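PDB 3BTV: Galactose/lactose metabolism regulatory protein GAL80 from Saccharomyces cerevisiae, which binds the transcriptional activator GAL4 and blocks its activity when no inducing sugar is present, thereby repressing the galactose and lactose metabolic genes. Local coordinates for residues I95-M107 against V124-I138. The protein carries 1 engineered substitution. Residues are numbered along the deposited sequence; the frame is centred on the assembly and turned at random.
Sequences IAIQVASHYEVVM and VEWALACSLDQAESI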
ATOM      1  N   ILE B  95      -9.776 -31.382  14.479  1.00 62.76           N
ATOM      2  CA  ILE B  95      -8.339 -31.565  14.319  1.00 57.21           C
ATOM      3  C   ILE B  95      -7.621 -30.265  14.677  1.00 58.96           C
ATOM      4  O   ILE B  95      -7.733 -29.265  13.963  1.00 64.45           O
ATOM      5  CB  ILE B  95      -7.965 -31.974  12.887  1.00 68.07           C
ATOM      6  CG1 ILE B  95      -8.212 -33.464  12.673  1.00 82.24           C
ATOM      7  CG2 ILE B  95      -6.504 -31.691  12.618  1.00 83.25           C
ATOM      8  CD1 ILE B  95      -9.652 -33.818  12.476  1.00 85.42           C
ATOM      9  N   ALA B  96      -6.901 -30.276  15.797  1.00 71.04           N
ATOM     10  CA  ALA B  96      -6.154 -29.096  16.230  1.00 75.15           C
ATOM     11  C   ALA B  96      -4.680 -29.438  16.437  1.00 77.90           C
ATOM     12  O   ALA B  96      -4.137 -29.309  17.536  1.00 75.64           O
ATOM     13  CB  ALA B  96      -6.764 -28.504  17.491  1.00 66.54           C
ATOM     14  N   ILE B  97      -4.050 -29.890  15.361  1.00 68.93           N
ATOM     15  CA  ILE B  97      -2.639 -30.238  15.363  1.00 69.73           C
ATOM     16  C   ILE B  97      -1.941 -29.345  14.349  1.00 74.12           C
ATOM     17  O   ILE B  97      -2.600 -28.612  13.616  1.00 66.82           O
ATOM     18  CB  ILE B  97      -2.433 -31.695  14.939  1.00 72.13           C
ATOM     19  CG1 ILE B  97      -3.109 -31.948  13.591  1.00 65.57           C
ATOM     20  CG2 ILE B  97      -2.989 -32.645  15.992  1.00 76.32           C
ATOM     21  CD1 ILE B  97      -2.884 -33.341  13.046  1.00 68.51           C
ATOM     22  N   GLN B  98      -0.615 -29.415  14.293  1.00 62.33           N
ATOM     23  CA  GLN B  98       0.140 -28.570  13.374  1.00 65.43           C
ATOM     24  C   GLN B  98      -0.274 -28.836  11.926  1.00 56.78           C
ATOM     25  O   GLN B  98      -0.519 -29.982  11.540  1.00 67.57           O
ATOM     26  CB  GLN B  98       1.639 -28.810  13.542  1.00 69.91           C
ATOM     27  CG  GLN B  98       2.047 -30.245  13.308  1.00 94.60           C
ATOM     28  CD  GLN B  98       3.549 -30.415  13.278  1.00120.88           C
ATOM     29  OE1 GLN B  98       4.059 -31.462  12.874  1.00120.69           O
ATOM     30  NE2 GLN B  98       4.270 -29.381  13.703  1.00119.52           N
ATOM     31  N   VAL B  99      -0.352 -27.775  11.130  1.00 65.43           N
ATOM     32  CA  VAL B  99      -0.772 -27.892   9.738  1.00 52.38           C
ATOM     33  C   VAL B  99       0.026 -28.975   9.008  1.00 65.01           C
ATOM     34  O   VAL B  99      -0.533 -29.746   8.233  1.00 66.83           O
ATOM     35  CB  VAL B  99      -0.655 -26.543   9.004  1.00 57.88           C
ATOM     36  CG1 VAL B  99      -1.072 -26.683   7.552  1.00 57.76           C
ATOM     37  CG2 VAL B  99      -1.506 -25.483   9.710  1.00 62.81           C
ATOM     38  N   ALA B 100       1.323 -29.057   9.273  1.00 61.12           N
ATOM     39  CA  ALA B 100       2.164 -30.048   8.596  1.00 63.51           C
ATOM     40  C   ALA B 100       1.700 -31.494   8.800  1.00 69.03           C
ATOM     41  O   ALA B 100       2.100 -32.382   8.051  1.00 75.72           O
ATOM     42  CB  ALA B 100       3.627 -29.894   9.015  1.00 67.42           C
ATOM     43  N   SER B 101       0.859 -31.725   9.810  1.00 72.55           N
ATOM     44  CA  SER B 101       0.359 -33.066  10.112  1.00 67.96           C
ATOM     45  C   SER B 101      -1.073 -33.298   9.632  1.00 72.51           C
ATOM     46  O   SER B 101      -1.585 -34.417   9.731  1.00 72.71           O
ATOM     47  CB  SER B 101       0.422 -33.334  11.620  1.00 73.94           C
ATOM     48  OG  SER B 101       1.755 -33.266  12.093  1.00 92.03           O
ATOM     49  N   HIS B 102      -1.713 -32.245   9.126  1.00 68.27           N
ATOM     50  CA  HIS B 102      -3.116 -32.310   8.706  1.00 67.87           C
ATOM     51  C   HIS B 102      -3.383 -33.410   7.686  1.00 64.16           C
ATOM     52  O   HIS B 102      -4.263 -34.244   7.876  1.00 72.85           O
ATOM     53  CB  HIS B 102      -3.568 -30.966   8.127  1.00 60.28           C
ATOM     54  CG  HIS B 102      -3.925 -29.945   9.164  1.00 58.74           C
ATOM     55  ND1 HIS B 102      -4.440 -28.706   8.843  1.00 59.04           N
ATOM     56  CD2 HIS B 102      -3.859 -29.983  10.516  1.00 62.69           C
ATOM     57  CE1 HIS B 102      -4.660 -28.020   9.951  1.00 62.77           C
ATOM     58  NE2 HIS B 102      -4.316 -28.774  10.981  1.00 57.08           N
ATOM     59  N   TYR B 103      -2.628 -33.395   6.597  1.00 71.53           N
ATOM     60  CA  TYR B 103      -2.828 -34.351   5.516  1.00 71.16           C
ATOM     61  C   TYR B 103      -2.636 -35.784   5.995  1.00 77.16           C
ATOM     62  O   TYR B 103      -3.501 -36.639   5.780  1.00 84.39           O
ATOM     63  CB  TYR B 103      -1.881 -34.033   4.359  1.00 72.14           C
ATOM     64  CG  TYR B 103      -2.091 -34.857   3.112  1.00 79.52           C
ATOM     65  CD1 TYR B 103      -3.129 -34.573   2.230  1.00 86.90           C
ATOM     66  CD2 TYR B 103      -1.229 -35.901   2.798  1.00 83.00           C
ATOM     67  CE1 TYR B 103      -3.310 -35.323   1.074  1.00 81.72           C
ATOM     68  CE2 TYR B 103      -1.401 -36.652   1.651  1.00 91.34           C
ATOM     69  CZ  TYR B 103      -2.444 -36.361   0.794  1.00 97.66           C
ATOM     70  OH  TYR B 103      -2.617 -37.108  -0.347  1.00104.88           O
ATOM     71  N   GLU B 104      -1.518 -36.045   6.667  1.00 81.11           N
ATOM     72  CA  GLU B 104      -1.194 -37.415   7.085  1.00 72.63           C
ATOM     73  C   GLU B 104      -2.210 -37.963   8.079  1.00 69.19           C
ATOM     74  O   GLU B 104      -2.437 -39.162   8.130  1.00 77.05           O
ATOM     75  CB  GLU B 104       0.219 -37.503   7.677  1.00 87.75           C
ATOM     76  CG  GLU B 104       0.320 -37.054   9.131  1.00111.33           C
ATOM     77  CD  GLU B 104       1.756 -36.877   9.595  1.00123.73           C
ATOM     78  OE1 GLU B 104       2.590 -36.407   8.788  1.00125.30           O
ATOM     79  OE2 GLU B 104       2.046 -37.201  10.769  1.00121.58           O
ATOM     80  N   VAL B 105      -2.827 -37.082   8.857  1.00 82.31           N
ATOM     81  CA  VAL B 105      -3.817 -37.514   9.837  1.00 76.41           C
ATOM     82  C   VAL B 105      -5.229 -37.570   9.256  1.00 76.13           C
ATOM     83  O   VAL B 105      -5.931 -38.565   9.413  1.00 78.45           O
ATOM     84  CB  VAL B 105      -3.845 -36.587  11.060  1.00 76.07           C
ATOM     85  CG1 VAL B 105      -4.952 -37.023  12.003  1.00 67.85           C
ATOM     86  CG2 VAL B 105      -2.498 -36.612  11.769  1.00 97.50           C
ATOM     87  N   VAL B 106      -5.643 -36.498   8.587  1.00 75.00           N
ATOM     88  CA  VAL B 106      -7.024 -36.385   8.121  1.00 62.52           C
ATOM     89  C   VAL B 106      -7.402 -37.409   7.047  1.00 74.15           C
ATOM     90  O   VAL B 106      -8.514 -37.934   7.057  1.00 87.96           O
ATOM     91  CB  VAL B 106      -7.338 -34.956   7.632  1.00 76.55           C
ATOM     92  CG1 VAL B 106      -8.733 -34.885   7.030  1.00 74.49           C
ATOM     93  CG2 VAL B 106      -7.211 -33.965   8.791  1.00 73.32           C
ATOM     94  N   MET B 107      -6.483 -37.705   6.133  1.00 81.01           N
ATOM     95  CA  MET B 107      -6.785 -38.649   5.050  1.00 80.02           C
ATOM     96  C   MET B 107      -7.194 -40.033   5.555  1.00 77.39           C
ATOM     97  O   MET B 107      -8.280 -40.512   5.219  1.00 92.64           O
ATOM     98  CB  MET B 107      -5.647 -38.730   4.021  1.00 73.19           C
ATOM     99  CG  MET B 107      -5.395 -37.422   3.282  1.00 83.76           C
ATOM    100  SD  MET B 107      -6.877 -36.665   2.566  1.00 88.74           S
ATOM    101  CE  MET B 107      -7.024 -37.553   1.021  1.00 93.40           C
ATOM    102  N   VAL B 124     -11.612 -28.368  11.102  1.00 59.84           N
ATOM    103  CA  VAL B 124     -10.161 -28.257  10.924  1.00 48.24           C
ATOM    104  C   VAL B 124      -9.711 -26.820  11.072  1.00 52.76           C
ATOM    105  O   VAL B 124     -10.420 -25.900  10.675  1.00 63.20           O
ATOM    106  CB  VAL B 124      -9.702 -28.808   9.543  1.00 58.72           C
ATOM    107  CG1 VAL B 124      -8.181 -28.762   9.415  1.00 57.98           C
ATOM    108  CG2 VAL B 124     -10.199 -30.247   9.347  1.00 54.40           C
ATOM    109  N   GLU B 125      -8.528 -26.620  11.638  1.00 56.68           N
ATOM    110  CA  GLU B 125      -7.980 -25.273  11.750  1.00 48.98           C
ATOM    111  C   GLU B 125      -7.327 -24.806  10.463  1.00 54.02           C
ATOM    112  O   GLU B 125      -6.895 -25.616   9.649  1.00 62.34           O
ATOM    113  CB  GLU B 125      -6.987 -25.200  12.901  1.00 58.04           C
ATOM    114  CG  GLU B 125      -7.672 -25.254  14.244  1.00 71.06           C
ATOM    115  CD  GLU B 125      -6.734 -24.927  15.372  1.00 97.10           C
ATOM    116  OE1 GLU B 125      -5.626 -25.509  15.394  1.00 78.47           O
ATOM    117  OE2 GLU B 125      -7.101 -24.087  16.227  1.00111.98           O
ATOM    118  N   TRP B 126      -7.298 -23.492  10.272  1.00 47.17           N
ATOM    119  CA  TRP B 126      -6.552 -22.888   9.173  1.00 47.97           C
ATOM    120  C   TRP B 126      -5.088 -22.848   9.598  1.00 65.32           C
ATOM    121  O   TRP B 126      -4.801 -22.517  10.742  1.00 60.98           O
ATOM    122  CB  TRP B 126      -7.067 -21.475   8.880  1.00 42.01           C
ATOM    123  CG  TRP B 126      -6.288 -20.795   7.793  1.00 44.66           C
ATOM    124  CD1 TRP B 126      -5.310 -19.870   7.954  1.00 42.62           C
ATOM    125  CD2 TRP B 126      -6.397 -21.027   6.384  1.00 44.90           C
ATOM    126  NE1 TRP B 126      -4.799 -19.508   6.738  1.00 50.61           N
ATOM    127  CE2 TRP B 126      -5.449 -20.208   5.754  1.00 49.54           C
ATOM    128  CE3 TRP B 126      -7.197 -21.859   5.596  1.00 52.40           C
ATOM    129  CZ2 TRP B 126      -5.286 -20.175   4.365  1.00 50.21           C
ATOM    130  CZ3 TRP B 126      -7.040 -21.825   4.221  1.00 43.75           C
ATOM    131  CH2 TRP B 126      -6.087 -20.997   3.620  1.00 51.37           C
ATOM    132  N   ALA B 127      -4.158 -23.191   8.708  1.00 64.76           N
ATOM    133  CA  ALA B 127      -4.443 -23.522   7.320  1.00 53.96           C
ATOM    134  C   ALA B 127      -4.858 -24.977   7.154  1.00 54.62           C
ATOM    135  O   ALA B 127      -4.475 -25.844   7.942  1.00 63.97           O
ATOM    136  CB  ALA B 127      -3.215 -23.225   6.450  1.00 56.25           C
ATOM    137  N   LEU B 128      -5.630 -25.245   6.105  1.00 53.52           N
ATOM    138  CA  LEU B 128      -6.136 -26.586   5.870  1.00 53.17           C
ATOM    139  C   LEU B 128      -4.982 -27.556   5.608  1.00 53.49           C
ATOM    140  O   LEU B 128      -4.940 -28.648   6.167  1.00 61.61           O
ATOM    141  CB  LEU B 128      -7.122 -26.601   4.695  1.00 53.74           C
ATOM    142  CG  LEU B 128      -7.689 -27.988   4.362  1.00 58.02           C
ATOM    143  CD1 LEU B 128      -8.269 -28.663   5.614  1.00 61.15           C
ATOM    144  CD2 LEU B 128      -8.740 -27.893   3.262  1.00 61.86           C
ATOM    145  N   ALA B 129      -4.033 -27.139   4.777  1.00 59.11           N
ATOM    146  CA  ALA B 129      -2.899 -27.997   4.447  1.00 56.37           C
ATOM    147  C   ALA B 129      -1.663 -27.179   4.081  1.00 57.99           C
ATOM    148  O   ALA B 129      -1.670 -25.947   4.167  1.00 59.53           O
ATOM    149  CB  ALA B 129      -3.263 -28.940   3.320  1.00 62.05           C
ATOM    150  N   CYS B 130      -0.599 -27.875   3.691  1.00 64.83           N
ATOM    151  CA  CYS B 130       0.675 -27.233   3.346  1.00 66.09           C
ATOM    152  C   CYS B 130       0.781 -26.798   1.894  1.00 69.40           C
ATOM    153  O   CYS B 130       1.730 -26.111   1.518  1.00 73.23           O
ATOM    154  CB  CYS B 130       1.831 -28.188   3.651  1.00 71.61           C
ATOM    155  SG  CYS B 130       1.961 -28.561   5.398  1.00 80.51           S
ATOM    156  N   SER B 131      -0.177 -27.217   1.074  1.00 63.25           N
ATOM    157  CA  SER B 131      -0.188 -26.852  -0.340  1.00 58.51           C
ATOM    158  C   SER B 131      -1.604 -26.939  -0.880  1.00 61.20           C
ATOM    159  O   SER B 131      -2.459 -27.605  -0.292  1.00 65.83           O
ATOM    160  CB  SER B 131       0.709 -27.791  -1.141  1.00 57.98           C
ATOM    161  OG  SER B 131       0.169 -29.111  -1.144  1.00 63.85           O
ATOM    162  N   LEU B 132      -1.846 -26.262  -1.997  1.00 65.84           N
ATOM    163  CA  LEU B 132      -3.148 -26.311  -2.649  1.00 70.11           C
ATOM    164  C   LEU B 132      -3.456 -27.767  -3.032  1.00 64.92           C
ATOM    165  O   LEU B 132      -4.567 -28.271  -2.823  1.00 76.70           O
ATOM    166  CB  LEU B 132      -3.155 -25.386  -3.875  1.00 59.69           C
ATOM    167  CG  LEU B 132      -4.423 -25.380  -4.728  1.00 65.10           C
ATOM    168  CD1 LEU B 132      -5.636 -25.087  -3.870  1.00 54.65           C
ATOM    169  CD2 LEU B 132      -4.312 -24.396  -5.864  1.00 52.74           C
ATOM    170  N   ASP B 133      -2.454 -28.455  -3.562  1.00 64.50           N
ATOM    171  CA  ASP B 133      -2.601 -29.873  -3.899  1.00 66.16           C
ATOM    172  C   ASP B 133      -3.150 -30.687  -2.732  1.00 75.03           C
ATOM    173  O   ASP B 133      -4.155 -31.387  -2.873  1.00 74.92           O
ATOM    174  CB  ASP B 133      -1.271 -30.463  -4.363  1.00 90.73           C
ATOM    175  CG  ASP B 133      -0.944 -30.100  -5.797  1.00113.88           C
ATOM    176  OD1 ASP B 133      -1.869 -29.694  -6.535  1.00107.33           O
ATOM    177  OD2 ASP B 133       0.234 -30.223  -6.190  1.00130.47           O
ATOM    178  N   GLN B 134      -2.489 -30.597  -1.580  1.00 70.55           N
ATOM    179  CA  GLN B 134      -2.971 -31.252  -0.365  1.00 62.96           C
ATOM    180  C   GLN B 134      -4.382 -30.801  -0.011  1.00 55.01           C
ATOM    181  O   GLN B 134      -5.223 -31.620   0.362  1.00 64.88           O
ATOM    182  CB  GLN B 134      -2.056 -30.933   0.823  1.00 77.13           C
ATOM    183  CG  GLN B 134      -0.846 -31.838   0.975  1.00 79.08           C
ATOM    184  CD  GLN B 134      -0.173 -31.702   2.340  1.00 81.38           C
ATOM    185  OE1 GLN B 134      -0.539 -30.847   3.157  1.00 74.85           O
ATOM    186  NE2 GLN B 134       0.810 -32.556   2.594  1.00 78.18           N
ATOM    187  N   ALA B 135      -4.630 -29.490  -0.096  1.00 57.74           N
ATOM    188  CA  ALA B 135      -5.930 -28.945   0.303  1.00 60.81           C
ATOM    189  C   ALA B 135      -7.050 -29.547  -0.549  1.00 68.48           C
ATOM    190  O   ALA B 135      -8.097 -29.957  -0.037  1.00 74.11           O
ATOM    191  CB  ALA B 135      -5.933 -27.408   0.210  1.00 54.26           C
ATOM    192  N   GLU B 136      -6.814 -29.611  -1.853  1.00 68.26           N
ATOM    193  CA  GLU B 136      -7.768 -30.227  -2.769  1.00 67.04           C
ATOM    194  C   GLU B 136      -8.019 -31.699  -2.478  1.00 62.83           C
ATOM    195  O   GLU B 136      -9.161 -32.160  -2.534  1.00 79.43           O
ATOM    196  CB  GLU B 136      -7.349 -30.001  -4.223  1.00 71.08           C
ATOM    197  CG  GLU B 136      -7.840 -28.655  -4.729  1.00 58.30           C
ATOM    198  CD  GLU B 136      -7.121 -28.175  -5.969  1.00 96.28           C
ATOM    199  OE1 GLU B 136      -6.222 -28.895  -6.459  1.00111.94           O
ATOM    200  OE2 GLU B 136      -7.461 -27.070  -6.451  1.00 90.91           O
ATOM    201  N   SER B 137      -6.972 -32.436  -2.125  1.00 71.45           N
ATOM    202  CA  SER B 137      -7.144 -33.847  -1.769  1.00 65.22           C
ATOM    203  C   SER B 137      -8.014 -33.992  -0.542  1.00 66.52           C
ATOM    204  O   SER B 137      -8.889 -34.856  -0.489  1.00 68.70           O
ATOM    205  CB  SER B 137      -5.803 -34.528  -1.501  1.00 75.91           C
ATOM    206  OG  SER B 137      -5.079 -34.707  -2.702  1.00 85.04           O
ATOM    207  N   ILE B 138      -7.751 -33.150   0.451  1.00 63.34           N
ATOM    208  CA  ILE B 138      -8.503 -33.193   1.693  1.00 65.43           C
ATOM    209  C   ILE B 138      -9.955 -32.812   1.432  1.00 64.46           C
ATOM    210  O   ILE B 138     -10.873 -33.464   1.940  1.00 73.62           O
ATOM    211  CB  ILE B 138      -7.906 -32.244   2.754  1.00 72.14           C
ATOM    212  CG1 ILE B 138      -6.508 -32.728   3.163  1.00 73.89           C
ATOM    213  CG2 ILE B 138      -8.823 -32.170   3.972  1.00 60.35           C
ATOM    214  CD1 ILE B 138      -5.743 -31.758   4.036  1.00 62.73           C
TER
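His102 gives its ND1 hydrogen to Leu128 O at 2.7 Å, and this bond is the polar centre of a contact between neighbouring beta-alpha units of a Rossmann fold. The carbonyl oxygen lies nearly in the imidazole plane, whereas the donor stands well above the carbonyl plane. The ring is sandwiched: Val124 CG1 packs over one face as a CH-pi contact, 4.0 Å from the ring centroid, and Val99 CA of its own segment lies over the opposite face. At the far edge NE2 bonds weakly to Ile97 O. Val99 spreads both methyls over the backbone from the cis peptide bond before Ala127 to Ala129, CG2 against Ala127 N and O, CG1 against Ala127 O and Ala129 O.

Further along, helices 102-107 and 132-138 run side by side, 13° from parallel with axes 10.4 Å apart. Tyr103, with CG anti to the backbone N (chi1 -174°), lays its ring against Gln134: the ring and amide planes differ by just 8°, and Gln134 CG sits over the ring face, a CH-pi contact. Ser137 CB meets the ring edge at CE1, 3.7 Å away. The Gln134 amide is held by Cys130 N, which donates to OE1 at 3.0 Å, while Ser131 OG caps the same helix by accepting from Gln134 N. Ile138 closes this end against Val106 and Met107 SD.

With Leu128 O at ND1 and Ile97 O at NE2, the imidazole would probably favour the protonated, cationic form, though the NE2 bond lends only weak support; the ring ties the loops after strands 92-95 and 121-125 together where apolar packing joins their helices.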